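Local coordinates for protein phiAB6 tailspike (Unidentified phage, PDB 5JS4) that fragments the exopolysaccharide of Acinetobacter baumannii as the trimeric, beta-helical tailspike of a bacteriophage, at residues I629-R641 and F694-P708. Numbering follows the deposited sequence.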
# COMPACT_ATOMS: atom_id res chain seq x y z
N ILE A 629 23.60 -28.92 46.21
CA ILE A 629 23.39 -29.72 47.41
C ILE A 629 24.70 -30.37 47.80
O ILE A 629 25.33 -31.04 46.97
CB ILE A 629 22.32 -30.81 47.22
CG1 ILE A 629 21.04 -30.19 46.64
CG2 ILE A 629 22.06 -31.51 48.54
CD1 ILE A 629 19.91 -31.18 46.41
N VAL A 630 25.10 -30.17 49.05
CA VAL A 630 26.32 -30.79 49.57
C VAL A 630 26.03 -31.50 50.88
O VAL A 630 25.13 -31.11 51.63
CB VAL A 630 27.44 -29.76 49.79
CG1 VAL A 630 27.83 -29.10 48.48
CG2 VAL A 630 27.04 -28.71 50.82
N LYS A 631 26.79 -32.55 51.14
CA LYS A 631 26.71 -33.26 52.40
C LYS A 631 27.48 -32.48 53.46
O LYS A 631 28.66 -32.16 53.28
CB LYS A 631 27.28 -34.67 52.26
CG LYS A 631 27.21 -35.49 53.54
CD LYS A 631 27.81 -36.87 53.34
CE LYS A 631 27.92 -37.62 54.65
NZ LYS A 631 28.56 -38.95 54.46
N GLU A 632 26.80 -32.17 54.56
CA GLU A 632 27.42 -31.50 55.71
C GLU A 632 27.97 -32.53 56.70
O GLU A 632 29.10 -32.40 57.19
CB GLU A 632 26.39 -30.61 56.40
CG GLU A 632 26.89 -29.93 57.67
CD GLU A 632 25.92 -28.88 58.17
OE1 GLU A 632 25.87 -27.79 57.56
OE2 GLU A 632 25.23 -29.13 59.16
N SER A 633 27.16 -33.53 57.01
CA SER A 633 27.53 -34.60 57.92
C SER A 633 26.57 -35.76 57.67
O SER A 633 25.70 -35.65 56.81
CB SER A 633 27.46 -34.13 59.38
OG SER A 633 26.14 -33.78 59.74
N THR A 634 26.71 -36.85 58.41
CA THR A 634 25.85 -38.02 58.22
C THR A 634 24.38 -37.61 58.28
O THR A 634 23.92 -37.07 59.29
CB THR A 634 26.12 -39.11 59.26
OG1 THR A 634 27.51 -39.48 59.21
CG2 THR A 634 25.26 -40.35 59.00
N GLY A 635 23.67 -37.83 57.18
CA GLY A 635 22.25 -37.55 57.11
C GLY A 635 21.85 -36.09 57.00
O GLY A 635 20.67 -35.79 56.98
N VAL A 636 22.82 -35.18 56.89
CA VAL A 636 22.54 -33.74 56.87
C VAL A 636 23.12 -33.12 55.61
O VAL A 636 24.32 -33.19 55.36
CB VAL A 636 23.11 -33.02 58.10
CG1 VAL A 636 22.69 -31.56 58.10
CG2 VAL A 636 22.67 -33.71 59.38
N TYR A 637 22.24 -32.50 54.81
CA TYR A 637 22.60 -31.94 53.52
C TYR A 637 22.21 -30.48 53.47
O TYR A 637 21.17 -30.10 54.00
CB TYR A 637 21.89 -32.73 52.41
CG TYR A 637 22.39 -34.15 52.37
CD1 TYR A 637 21.95 -35.09 53.30
CD2 TYR A 637 23.38 -34.53 51.48
CE1 TYR A 637 22.45 -36.37 53.31
CE2 TYR A 637 23.89 -35.81 51.48
CZ TYR A 637 23.43 -36.73 52.41
OH TYR A 637 23.93 -38.00 52.42
N ARG A 638 23.05 -29.66 52.85
CA ARG A 638 22.74 -28.25 52.65
C ARG A 638 22.38 -28.00 51.20
O ARG A 638 23.17 -28.32 50.31
CB ARG A 638 23.93 -27.35 53.01
CG ARG A 638 24.35 -27.39 54.47
CD ARG A 638 25.25 -26.21 54.81
NE ARG A 638 26.46 -26.20 54.00
CZ ARG A 638 27.61 -26.80 54.31
NH1 ARG A 638 27.74 -27.48 55.45
NH2 ARG A 638 28.65 -26.71 53.48
N VAL A 639 21.19 -27.45 50.98
CA VAL A 639 20.82 -26.86 49.70
C VAL A 639 21.25 -25.40 49.84
O VAL A 639 20.55 -24.58 50.43
CB VAL A 639 19.31 -26.99 49.42
CG1 VAL A 639 18.97 -26.42 48.06
CG2 VAL A 639 18.87 -28.44 49.53
N GLU A 640 22.44 -25.10 49.31
CA GLU A 640 23.15 -23.87 49.65
C GLU A 640 23.53 -23.04 48.44
O GLU A 640 23.67 -23.55 47.33
CB GLU A 640 24.42 -24.21 50.44
CG GLU A 640 25.42 -25.07 49.67
CD GLU A 640 26.76 -25.19 50.36
OE1 GLU A 640 26.81 -25.09 51.61
OE2 GLU A 640 27.76 -25.40 49.65
N ARG A 641 23.75 -21.76 48.70
CA ARG A 641 24.21 -20.83 47.68
C ARG A 641 25.70 -20.99 47.45
O ARG A 641 26.48 -21.08 48.41
CB ARG A 641 23.93 -19.39 48.10
CG ARG A 641 22.46 -19.12 48.38
CD ARG A 641 22.17 -17.65 48.54
NE ARG A 641 22.83 -17.07 49.71
CZ ARG A 641 22.68 -15.80 50.11
NH1 ARG A 641 21.91 -14.96 49.43
NH2 ARG A 641 23.33 -15.38 51.19
N PHE A 694 18.31 -24.15 52.52
CA PHE A 694 17.77 -25.02 53.55
C PHE A 694 18.56 -26.31 53.66
O PHE A 694 19.24 -26.72 52.71
CB PHE A 694 16.27 -25.30 53.32
CG PHE A 694 15.94 -25.93 51.99
CD1 PHE A 694 15.76 -25.15 50.85
CD2 PHE A 694 15.77 -27.31 51.87
CE1 PHE A 694 15.44 -25.72 49.63
CE2 PHE A 694 15.46 -27.88 50.65
CZ PHE A 694 15.29 -27.09 49.53
N LYS A 695 18.49 -26.92 54.84
CA LYS A 695 19.08 -28.22 55.10
C LYS A 695 18.02 -29.30 55.00
O LYS A 695 16.86 -29.07 55.36
CB LYS A 695 19.71 -28.27 56.49
CG LYS A 695 20.87 -27.31 56.69
CD LYS A 695 21.58 -27.59 58.00
CE LYS A 695 22.72 -26.61 58.25
NZ LYS A 695 23.42 -26.89 59.54
N VAL A 696 18.43 -30.46 54.51
CA VAL A 696 17.60 -31.66 54.49
C VAL A 696 18.25 -32.69 55.40
O VAL A 696 19.45 -32.96 55.26
CB VAL A 696 17.47 -32.24 53.07
CG1 VAL A 696 16.56 -33.46 53.07
CG2 VAL A 696 16.96 -31.19 52.10
N PHE A 697 17.47 -33.24 56.32
CA PHE A 697 17.91 -34.26 57.26
C PHE A 697 17.21 -35.56 56.89
O PHE A 697 15.99 -35.57 56.73
CB PHE A 697 17.50 -33.90 58.69
CG PHE A 697 18.18 -32.67 59.24
CD1 PHE A 697 17.85 -31.40 58.78
CD2 PHE A 697 19.13 -32.78 60.25
CE1 PHE A 697 18.47 -30.27 59.30
CE2 PHE A 697 19.75 -31.65 60.78
CZ PHE A 697 19.42 -30.40 60.29
N TRP A 698 17.97 -36.64 56.75
CA TRP A 698 17.43 -37.95 56.39
C TRP A 698 17.65 -38.95 57.51
O TRP A 698 18.76 -39.07 58.03
CB TRP A 698 18.12 -38.49 55.15
CG TRP A 698 17.77 -37.81 53.86
CD1 TRP A 698 18.53 -36.92 53.16
CD2 TRP A 698 16.57 -37.99 53.11
NE1 TRP A 698 17.89 -36.54 52.02
CE2 TRP A 698 16.67 -37.18 51.96
CE3 TRP A 698 15.42 -38.77 53.28
CZ2 TRP A 698 15.67 -37.12 50.99
CZ3 TRP A 698 14.42 -38.71 52.33
CH2 TRP A 698 14.55 -37.89 51.20
N ARG A 699 16.61 -39.71 57.85
CA ARG A 699 16.69 -40.71 58.91
C ARG A 699 16.03 -42.03 58.50
O ARG A 699 15.08 -42.05 57.72
CB ARG A 699 16.05 -40.18 60.19
CG ARG A 699 16.77 -38.97 60.77
CD ARG A 699 16.10 -38.44 62.02
NE ARG A 699 16.74 -37.21 62.49
CZ ARG A 699 16.49 -35.99 62.01
NH1 ARG A 699 15.60 -35.80 61.04
NH2 ARG A 699 17.14 -34.94 62.51
N ASP A 700 16.55 -43.13 59.05
CA ASP A 700 15.97 -44.46 58.82
C ASP A 700 14.79 -44.72 59.75
O ASP A 700 14.40 -43.84 60.53
CB ASP A 700 17.05 -45.56 58.94
CG ASP A 700 17.67 -45.65 60.33
OD1 ASP A 700 17.04 -45.24 61.32
OD2 ASP A 700 18.81 -46.15 60.42
N SER A 701 14.22 -45.92 59.68
CA SER A 701 13.03 -46.27 60.46
C SER A 701 13.27 -46.29 61.98
O SER A 701 12.31 -46.22 62.76
CB SER A 701 12.46 -47.62 60.01
OG SER A 701 13.43 -48.64 60.14
N SER A 702 14.53 -46.39 62.39
CA SER A 702 14.90 -46.29 63.81
C SER A 702 15.25 -44.85 64.21
O SER A 702 15.73 -44.61 65.32
CB SER A 702 16.07 -47.22 64.11
OG SER A 702 17.25 -46.82 63.44
N ASN A 703 15.00 -43.90 63.30
CA ASN A 703 15.21 -42.47 63.53
C ASN A 703 16.69 -42.08 63.62
O ASN A 703 17.04 -41.06 64.21
CB ASN A 703 14.44 -41.98 64.76
CG ASN A 703 14.10 -40.50 64.70
OD1 ASN A 703 13.74 -39.97 63.64
ND2 ASN A 703 14.20 -39.81 65.83
N ALA A 704 17.56 -42.90 63.01
CA ALA A 704 18.99 -42.60 62.95
C ALA A 704 19.33 -41.91 61.63
O ALA A 704 18.80 -42.28 60.58
CB ALA A 704 19.81 -43.87 63.09
N LEU A 705 20.22 -40.93 61.69
CA LEU A 705 20.65 -40.21 60.49
C LEU A 705 21.30 -41.17 59.49
O LEU A 705 22.11 -42.01 59.87
CB LEU A 705 21.61 -39.08 60.87
CG LEU A 705 20.91 -37.91 61.59
CD1 LEU A 705 21.91 -37.07 62.36
CD2 LEU A 705 20.13 -37.06 60.60
N VAL A 706 20.91 -41.04 58.23
CA VAL A 706 21.39 -41.91 57.14
C VAL A 706 21.66 -41.10 55.89
O VAL A 706 21.04 -40.07 55.67
CB VAL A 706 20.38 -43.03 56.78
CG1 VAL A 706 20.25 -44.03 57.90
CG2 VAL A 706 19.02 -42.45 56.39
N ASP A 707 22.56 -41.60 55.05
CA ASP A 707 22.97 -40.90 53.83
C ASP A 707 22.42 -41.56 52.57
O ASP A 707 22.88 -42.63 52.18
CB ASP A 707 24.50 -40.87 53.73
CG ASP A 707 25.12 -39.96 54.75
OD1 ASP A 707 24.69 -38.79 54.82
OD2 ASP A 707 26.03 -40.40 55.49
N PRO A 708 21.44 -40.91 51.91
CA PRO A 708 21.07 -41.41 50.59
C PRO A 708 22.22 -41.28 49.60
O PRO A 708 23.11 -40.44 49.79
CB PRO A 708 19.91 -40.49 50.17
CG PRO A 708 19.41 -39.88 51.43
CD PRO A 708 20.62 -39.75 52.31
O HOH W 1 25.85 -25.20 58.88
O HOH W 2 25.57 -39.09 50.56
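K695 runs along one face of an antiparallel strand pair toward E632. Its CB sits 3.4 Å from Y637 O. With chi1 at -64°, CG turns away from its own carbonyl carbon and lies 4.1 Å from R638 CG. CD brushes V636 CG1, and CE passes 3.4 Å from E632 OE1. NZ ends the extended chain in a salt bridge 2.9 Å from E632 OE2, on the syn lone pair. A water links NZ to OE1. OE1 takes R638 NH1 on its anti lone pair, so K695 and R638 share the E632 carboxylate, while R638 NE bonds to E640 OE1. Farther along, V636 CG1 lies over one face of the F697 ring, toward its rim.

Strand 636-641 lies between strands 629-633 and 694-699 of a larger antiparallel sheet: Y637-V696 and V639-F694 are hydrogen-bonded pairs, and a type II turn through T634 and G635, with a classic bulge at E632 and S633, closes the hairpin. The opposite face packs on a second antiparallel sheet, a sandwich-like arrangement in the C-terminal part of the chain: Y637 meets Y614 and F711 edge-to-face, W698 meets F711 and F694 meets F715. Here V639 CB stands 3.9 Å above the centre of the F694 ring, and Y637 CD1 meets the edge of the W698 indole.

At the turn, D707 OD1 accepts G635 N at 2.7 Å, the N-H...O angle being 170° and the donor 47° out of the carboxylate plane. Y637 OH approaches the same oxygen to 2.6 Å, with its ring nearly perpendicular to the carboxylate, and a water connects this hydroxyl to P708 O. The extended chain of K631 crosses D707 at about a right angle and brings NZ 3.1 Å from D707 OD2, a weakly hydrogen-bonded salt bridge.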